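Local coordinates for terminal oxygenase component of carbazole (Janthinobacterium sp., PDB 7BUG), which catalyses the dioxygenation of carbazole at its angular C-9a and adjacent C-1 positions, as the terminal oxygenase of carbazole 1,9a-dioxygenase, at the interface of chains A and B. Coordinates in Å, arbitrary orientation; residue numbers count along the deposited sequence, not the author numbering. Chains: chain A/B, Terminal oxygenase component of carbazole.

Contact 1: the interface of chains A and B. Residues chain A 108-112; chain B 203-205, 238.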
# COMPACT_ATOMS: atom_id res chain seq x y z
N LEU A 108 15.06 19.65 -29.34
CA LEU A 108 14.26 20.61 -30.13
C LEU A 108 14.12 21.94 -29.40
O LEU A 108 14.07 22.99 -30.06
CB LEU A 108 12.88 20.07 -30.53
CG LEU A 108 12.85 18.72 -31.25
CD1 LEU A 108 11.47 18.46 -31.82
CD2 LEU A 108 13.91 18.57 -32.32
N THR A 109 14.05 21.93 -28.06
CA THR A 109 13.88 23.15 -27.26
C THR A 109 15.17 23.96 -27.12
O THR A 109 15.07 25.09 -26.63
CB THR A 109 13.36 22.77 -25.87
OG1 THR A 109 14.27 21.85 -25.23
CG2 THR A 109 11.95 22.23 -25.98
N ASN A 110 16.31 23.43 -27.51
CA ASN A 110 17.59 24.17 -27.43
C ASN A 110 18.61 23.51 -28.34
O ASN A 110 19.39 22.65 -27.95
CB ASN A 110 18.14 24.30 -26.02
CG ASN A 110 19.42 25.11 -26.04
OD1 ASN A 110 19.80 25.60 -27.11
ND2 ASN A 110 20.15 25.15 -24.90
N PRO A 111 18.61 23.86 -29.64
CA PRO A 111 19.54 23.22 -30.58
C PRO A 111 21.02 23.59 -30.36
O PRO A 111 21.91 23.04 -31.05
CB PRO A 111 18.97 23.65 -31.93
CG PRO A 111 18.35 24.96 -31.66
CD PRO A 111 17.70 24.81 -30.28
N THR A 112 21.29 24.50 -29.46
CA THR A 112 22.66 24.92 -29.09
C THR A 112 23.15 24.25 -27.83
O THR A 112 24.28 24.55 -27.37
CB THR A 112 22.80 26.43 -28.97
OG1 THR A 112 22.12 26.93 -27.79
CG2 THR A 112 22.29 27.13 -30.20
N GLY B 203 10.76 26.46 -27.74
CA GLY B 203 11.81 26.64 -26.74
C GLY B 203 12.66 27.82 -27.06
O GLY B 203 12.32 28.57 -27.97
N PHE B 204 13.78 27.94 -26.38
CA PHE B 204 14.71 29.08 -26.55
C PHE B 204 16.15 28.58 -26.55
O PHE B 204 16.56 27.76 -25.72
CB PHE B 204 14.50 30.14 -25.48
CG PHE B 204 13.15 30.79 -25.47
CD1 PHE B 204 12.89 31.92 -26.24
CD2 PHE B 204 12.13 30.25 -24.71
CE1 PHE B 204 11.62 32.48 -26.26
CE2 PHE B 204 10.88 30.83 -24.71
CZ PHE B 204 10.62 31.93 -25.49
N ALA B 205 16.96 29.08 -27.47
CA ALA B 205 18.42 28.92 -27.42
C ALA B 205 18.91 30.08 -26.58
O ALA B 205 18.58 31.22 -26.90
CB ALA B 205 18.99 28.98 -28.82
N VAL B 238 12.89 29.23 -30.69
CA VAL B 238 12.87 28.11 -31.66
C VAL B 238 11.49 28.02 -32.25
O VAL B 238 10.55 27.66 -31.55
CB VAL B 238 13.23 26.77 -30.97
CG1 VAL B 238 13.21 25.63 -31.97
CG2 VAL B 238 14.55 26.90 -30.28
O HOH W 1 16.16 26.08 -23.76
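B:Val238 turns CG1 anti to its backbone N (chi1 180°) and CG2 anti to its carbonyl carbon, which sets both methyls against the A:Leu108 to A:Thr112 loop. CG1 rests 3.4 Å from the backbone O of A:Leu108, while CG2 slides past the pyrrolidine of A:Pro111 in the opposite direction, 3.8 Å from its CD. A branched aliphatic residue suits this place because its two methyls can touch two groups of the loop at once, and the rigid proline ring offers a firm surface to pack on. A:Asn110 also has CG anti to its backbone N (chi1 -178°), which carries the amide OD1 over the backbone of B:Ala205, with CA 3.6 Å away. OD1 is gripped from within its own loop by A:Thr112: the hydroxyl OG1 donates at 2.8 Å in the amide plane, on a lone pair, and the backbone N donates at 3.0 Å from above that plane. Asparagine thus caps the turn, and small B:Ala205 lets the turn come close. Alongside, the carbonyl O of A:Thr109 and that of B:Phe204 face each other at 3.2 Å; both can only accept, a pairing that water 1 probably eases, lying 2.6 Å from B:Phe204 O and also bound by A:Thr109 O. The loop of chain A follows strand 104-107 of the Rieske domain, and it lies against strands 203-205 and 236-238 of the neighbouring catalytic domain.

Contact 2: the interface of chains A and B. Residues chain A 72, 74, 92; chain B 176, 180, 340, 343-344, 353, 355, 362, 366.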
# COMPACT_ATOMS: atom_id res chain seq x y z
N ARG A 72 14.81 14.66 -16.91
CA ARG A 72 14.00 14.68 -15.67
C ARG A 72 13.43 13.29 -15.36
O ARG A 72 12.56 13.17 -14.48
CB ARG A 72 12.92 15.77 -15.72
CG ARG A 72 13.46 17.17 -15.99
CD ARG A 72 14.49 17.73 -15.03
NE ARG A 72 13.98 17.70 -13.66
CZ ARG A 72 13.21 18.60 -13.09
NH1 ARG A 72 12.90 19.71 -13.74
NH2 ARG A 72 12.81 18.41 -11.85
N VAL A 74 11.43 11.10 -16.82
CA VAL A 74 10.07 10.68 -17.22
C VAL A 74 10.15 9.45 -18.13
O VAL A 74 11.12 9.25 -18.84
CB VAL A 74 9.28 11.81 -17.87
CG1 VAL A 74 9.12 13.02 -16.96
CG2 VAL A 74 9.84 12.20 -19.24
N TYR A 92 8.63 15.95 -23.18
CA TYR A 92 8.65 17.02 -22.16
C TYR A 92 9.47 18.21 -22.69
O TYR A 92 8.92 19.30 -22.77
CB TYR A 92 9.14 16.44 -20.85
CG TYR A 92 8.73 17.18 -19.58
CD1 TYR A 92 8.05 18.38 -19.60
CD2 TYR A 92 9.14 16.69 -18.35
CE1 TYR A 92 7.70 19.05 -18.43
CE2 TYR A 92 8.85 17.36 -17.17
CZ TYR A 92 8.13 18.55 -17.20
OH TYR A 92 7.75 19.23 -16.07
N GLU B 176 8.45 23.36 -10.32
CA GLU B 176 9.53 23.34 -11.35
C GLU B 176 8.87 23.28 -12.72
O GLU B 176 9.35 24.00 -13.59
CB GLU B 176 10.49 22.20 -11.10
CG GLU B 176 11.24 22.47 -9.81
CD GLU B 176 12.41 21.55 -9.52
OE1 GLU B 176 12.75 20.71 -10.38
OE2 GLU B 176 12.95 21.68 -8.39
N ASP B 180 9.67 26.20 -15.56
CA ASP B 180 10.61 25.59 -16.51
C ASP B 180 10.51 26.26 -17.87
O ASP B 180 9.49 26.16 -18.54
CB ASP B 180 10.19 24.14 -16.60
CG ASP B 180 11.08 23.29 -17.41
OD1 ASP B 180 11.64 23.79 -18.42
OD2 ASP B 180 11.13 22.09 -17.04
N MET B 340 6.75 12.92 -13.52
CA MET B 340 8.06 13.10 -12.82
C MET B 340 8.05 12.35 -11.50
O MET B 340 9.12 12.25 -10.87
CB MET B 340 8.40 14.57 -12.60
CG MET B 340 9.01 15.19 -13.87
SD MET B 340 9.76 16.79 -13.57
CE MET B 340 8.12 17.52 -13.32
N PHE B 343 10.64 9.19 -10.75
CA PHE B 343 12.12 9.45 -10.69
C PHE B 343 12.51 10.15 -9.39
O PHE B 343 13.67 9.94 -8.93
CB PHE B 343 12.51 10.33 -11.86
CG PHE B 343 13.98 10.53 -12.12
CD1 PHE B 343 14.78 9.41 -12.34
CD2 PHE B 343 14.51 11.80 -12.29
CE1 PHE B 343 16.12 9.56 -12.72
CE2 PHE B 343 15.83 11.94 -12.70
CZ PHE B 343 16.61 10.82 -12.93
N TYR B 344 11.61 10.93 -8.80
CA TYR B 344 11.89 11.73 -7.58
C TYR B 344 11.37 11.01 -6.32
O TYR B 344 11.76 11.47 -5.22
CB TYR B 344 11.42 13.18 -7.76
CG TYR B 344 12.26 13.93 -8.76
CD1 TYR B 344 13.46 14.51 -8.40
CD2 TYR B 344 11.91 13.97 -10.09
CE1 TYR B 344 14.24 15.16 -9.33
CE2 TYR B 344 12.66 14.62 -11.04
CZ TYR B 344 13.87 15.18 -10.67
OH TYR B 344 14.63 15.80 -11.63
N GLU B 353 19.24 13.30 -12.07
CA GLU B 353 18.81 14.18 -13.18
C GLU B 353 20.03 14.74 -13.93
O GLU B 353 21.13 14.96 -13.30
CB GLU B 353 17.94 15.31 -12.66
CG GLU B 353 18.66 16.29 -11.78
CD GLU B 353 17.89 17.39 -11.08
OE1 GLU B 353 16.63 17.33 -11.00
OE2 GLU B 353 18.60 18.35 -10.57
N LEU B 355 20.64 18.05 -15.99
CA LEU B 355 20.05 19.34 -16.37
C LEU B 355 20.72 19.90 -17.62
O LEU B 355 21.84 19.52 -17.93
CB LEU B 355 20.21 20.31 -15.20
CG LEU B 355 19.49 19.86 -13.92
CD1 LEU B 355 19.51 20.96 -12.89
CD2 LEU B 355 18.06 19.40 -14.17
N ILE B 362 15.43 26.95 -12.99
CA ILE B 362 14.99 26.00 -11.94
C ILE B 362 16.05 26.00 -10.81
O ILE B 362 15.68 26.04 -9.61
CB ILE B 362 14.70 24.61 -12.52
CG1 ILE B 362 13.36 24.62 -13.28
CG2 ILE B 362 14.68 23.55 -11.43
CD1 ILE B 362 13.23 23.42 -14.15
N ARG B 366 15.65 26.85 -6.88
CA ARG B 366 16.01 25.86 -5.82
C ARG B 366 16.93 26.56 -4.79
O ARG B 366 16.75 26.35 -3.57
CB ARG B 366 16.70 24.61 -6.37
CG ARG B 366 15.80 23.78 -7.27
CD ARG B 366 16.57 22.63 -7.80
NE ARG B 366 15.77 21.71 -8.58
CZ ARG B 366 16.28 20.74 -9.29
NH1 ARG B 366 17.58 20.48 -9.28
NH2 ARG B 366 15.47 19.97 -10.02
O HOH W 2 13.53 20.75 -16.32
O HOH W 3 10.15 20.66 -14.80
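A:Arg72, from the loop of chain A that carries the Rieske Cys-X-His motif (A:Cys69, A:His71), plunges between helices 171-179, 331-345 and 360-372 of chain B and the loop holding B:Glu353. Its chain bends at chi2 (-58°) and again at chi3 (-55°), swinging the guanidinium side-on to B:Tyr344. NE donates to the phenol OH at 2.9 Å and NH2 to the same oxygen at 3.2 Å, both in the guanidinium plane, which stands 87° from the tyrosine ring. The phenol gives its own hydrogen to B:Glu353 OE1, 2.6 Å away, at the anti lone pair, which keeps that hydrogen turned away from the arginine while the oxygen accepts. NH2 also forms a salt bridge with B:Glu176 OE1 at 2.7 Å, met nearly along the C-O bond but tilted out of the guanidinium plane. Behind this layer B:Arg366 grips B:Glu176 side-on and B:Glu353 end-on, its NH1 2.7 Å from B:Glu353 OE2, fixing both carboxylates and probably balancing the two arginines' charge. B:Met340 lays its pliable thioether SD over one face of the A:Arg72 guanidinium, toward the rim. The same sulfur meets the edge of the A:Tyr92 ring at CE2, 3.8 Å away, while CG packs on CG1 of A:Val74. NH1 of A:Arg72 binds water 2, which in turn reaches B:Asp180 OD2 at 2.8 Å.

Contact 3: the interface of chains A and B. Residues chain A 72, 92-93, 109; chain B 180, 182-183, 185-186, 356.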
# COMPACT_ATOMS: atom_id res chain seq x y z
N ARG A 72 14.81 14.66 -16.91
CA ARG A 72 14.00 14.68 -15.67
C ARG A 72 13.43 13.29 -15.36
O ARG A 72 12.56 13.17 -14.48
CB ARG A 72 12.92 15.77 -15.72
CG ARG A 72 13.46 17.17 -15.99
CD ARG A 72 14.49 17.73 -15.03
NE ARG A 72 13.98 17.70 -13.66
CZ ARG A 72 13.21 18.60 -13.09
NH1 ARG A 72 12.90 19.71 -13.74
NH2 ARG A 72 12.81 18.41 -11.85
N TYR A 92 8.63 15.95 -23.18
CA TYR A 92 8.65 17.02 -22.16
C TYR A 92 9.47 18.21 -22.69
O TYR A 92 8.92 19.30 -22.77
CB TYR A 92 9.14 16.44 -20.85
CG TYR A 92 8.73 17.18 -19.58
CD1 TYR A 92 8.05 18.38 -19.60
CD2 TYR A 92 9.14 16.69 -18.35
CE1 TYR A 92 7.70 19.05 -18.43
CE2 TYR A 92 8.85 17.36 -17.17
CZ TYR A 92 8.13 18.55 -17.20
OH TYR A 92 7.75 19.23 -16.07
N HIS A 93 10.77 18.00 -22.93
CA HIS A 93 11.64 19.10 -23.41
C HIS A 93 12.30 18.68 -24.71
O HIS A 93 13.26 19.30 -25.09
CB HIS A 93 12.67 19.57 -22.38
CG HIS A 93 12.12 19.68 -21.01
ND1 HIS A 93 12.01 18.59 -20.16
CD2 HIS A 93 11.70 20.76 -20.32
CE1 HIS A 93 11.47 19.01 -19.02
NE2 HIS A 93 11.28 20.34 -19.08
N THR A 109 14.05 21.93 -28.06
CA THR A 109 13.88 23.15 -27.26
C THR A 109 15.17 23.96 -27.12
O THR A 109 15.07 25.09 -26.63
CB THR A 109 13.36 22.77 -25.87
OG1 THR A 109 14.27 21.85 -25.23
CG2 THR A 109 11.95 22.23 -25.98
N ASP B 180 9.67 26.20 -15.56
CA ASP B 180 10.61 25.59 -16.51
C ASP B 180 10.51 26.26 -17.87
O ASP B 180 9.49 26.16 -18.54
CB ASP B 180 10.19 24.14 -16.60
CG ASP B 180 11.08 23.29 -17.41
OD1 ASP B 180 11.64 23.79 -18.42
OD2 ASP B 180 11.13 22.09 -17.04
N SER B 182 11.71 25.59 -20.79
CA SER B 182 11.71 24.73 -21.98
C SER B 182 10.48 23.81 -22.00
O SER B 182 10.22 23.18 -23.04
CB SER B 182 13.00 23.94 -22.10
OG SER B 182 14.01 24.82 -22.54
N HIS B 183 9.73 23.75 -20.89
CA HIS B 183 8.60 22.80 -20.84
C HIS B 183 7.49 23.24 -21.79
O HIS B 183 6.62 22.40 -22.05
CB HIS B 183 8.04 22.64 -19.43
CG HIS B 183 6.93 23.53 -19.09
ND1 HIS B 183 7.09 24.86 -18.71
CD2 HIS B 183 5.59 23.33 -19.15
CE1 HIS B 183 5.92 25.42 -18.54
NE2 HIS B 183 4.98 24.50 -18.77
N TYR B 185 7.29 23.23 -24.72
CA TYR B 185 7.16 22.17 -25.75
C TYR B 185 5.88 21.35 -25.55
O TYR B 185 5.24 20.96 -26.54
CB TYR B 185 8.41 21.32 -25.75
CG TYR B 185 8.44 20.31 -26.84
CD1 TYR B 185 8.75 20.69 -28.13
CD2 TYR B 185 8.11 18.99 -26.61
CE1 TYR B 185 8.72 19.78 -29.19
CE2 TYR B 185 8.09 18.07 -27.64
CZ TYR B 185 8.40 18.47 -28.92
OH TYR B 185 8.34 17.56 -29.96
N ILE B 186 5.47 21.12 -24.28
CA ILE B 186 4.29 20.25 -24.02
C ILE B 186 3.00 20.96 -24.43
O ILE B 186 1.99 20.26 -24.55
CB ILE B 186 4.23 19.77 -22.57
CG1 ILE B 186 3.74 20.87 -21.63
CG2 ILE B 186 5.56 19.17 -22.17
CD1 ILE B 186 3.48 20.40 -20.19
N PHE B 356 20.01 20.78 -18.31
CA PHE B 356 20.58 21.57 -19.43
C PHE B 356 20.32 23.05 -19.21
O PHE B 356 19.93 23.47 -18.14
CB PHE B 356 20.18 20.99 -20.78
CG PHE B 356 18.82 21.31 -21.33
CD1 PHE B 356 17.72 21.43 -20.47
CD2 PHE B 356 18.59 21.43 -22.68
CE1 PHE B 356 16.44 21.65 -20.95
CE2 PHE B 356 17.31 21.64 -23.16
CZ PHE B 356 16.23 21.74 -22.31
O HOH W 4 13.53 20.75 -16.32
O HOH W 5 16.16 26.08 -23.76
O HOH W 6 10.15 20.66 -14.80
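A:His93, in the loop just before strand 95-98 of chain A, meets B:Asp180 tip to tip where chain B passes from helix 171-179 toward the 3-10 helix 183-187; the A:Thr109 loop closes in alongside. The imidazole NE2 donates to the carboxylate OD2 at 2.7 Å, from the syn side but tilted out of the carboxylate plane, the two flat groups being turned only 16° from each other. Histidine suits the place since its two nitrogens can serve two centres: in the Rieske fold ND1 binds the cluster iron, leaving NE2 for the partner chain. B:Asp180 has CG anti to its backbone N (chi1 -174°), pointing the carboxylate across the interface, and OD1 is held by the backbone N of B:Ser182 at 3.0 Å. The backbone O of B:Asp180 accepts from ND1 of B:His183, at 2.7 Å and nearly straight (175° at the hydrogen), on a lone pair and in the imidazole plane. Water 6 joins OD2 to the phenol of A:Tyr92, whose ring packs CE1 on B:His183 CB at 3.7 Å and CD1 on CG2 of B:Ile186. A:Thr109 ties its hydroxyl to A:His93 O at 2.7 Å and turns CG2 toward CB of B:Tyr185, 3.7 Å away, while the edge of B:Phe356 meets OG1. Since B:His183 is a ligand of the mononuclear iron, the relay A:His93, B:Asp180, B:His183 links the two metal centres, the expected path for electrons from cluster to catalytic iron.

The three contacts form one continuous strip where the Rieske domain of chain A docks on the catalytic domain of chain B. Contact 3 sits in the middle, with C-alpha centres about 9 Å from contact 2 and about 10 Å from contact 1, whereas contacts 1 and 2 lie about 17 Å apart. A:Thr109 joins contact 1 to contact 3; A:Arg72, A:Tyr92 and B:Asp180 belong to both contacts 2 and 3. The outer two therefore probably clamp the electron-transfer junction from either side. Repeated around the trimer, the strip would pair each cluster with a neighbour's catalytic iron.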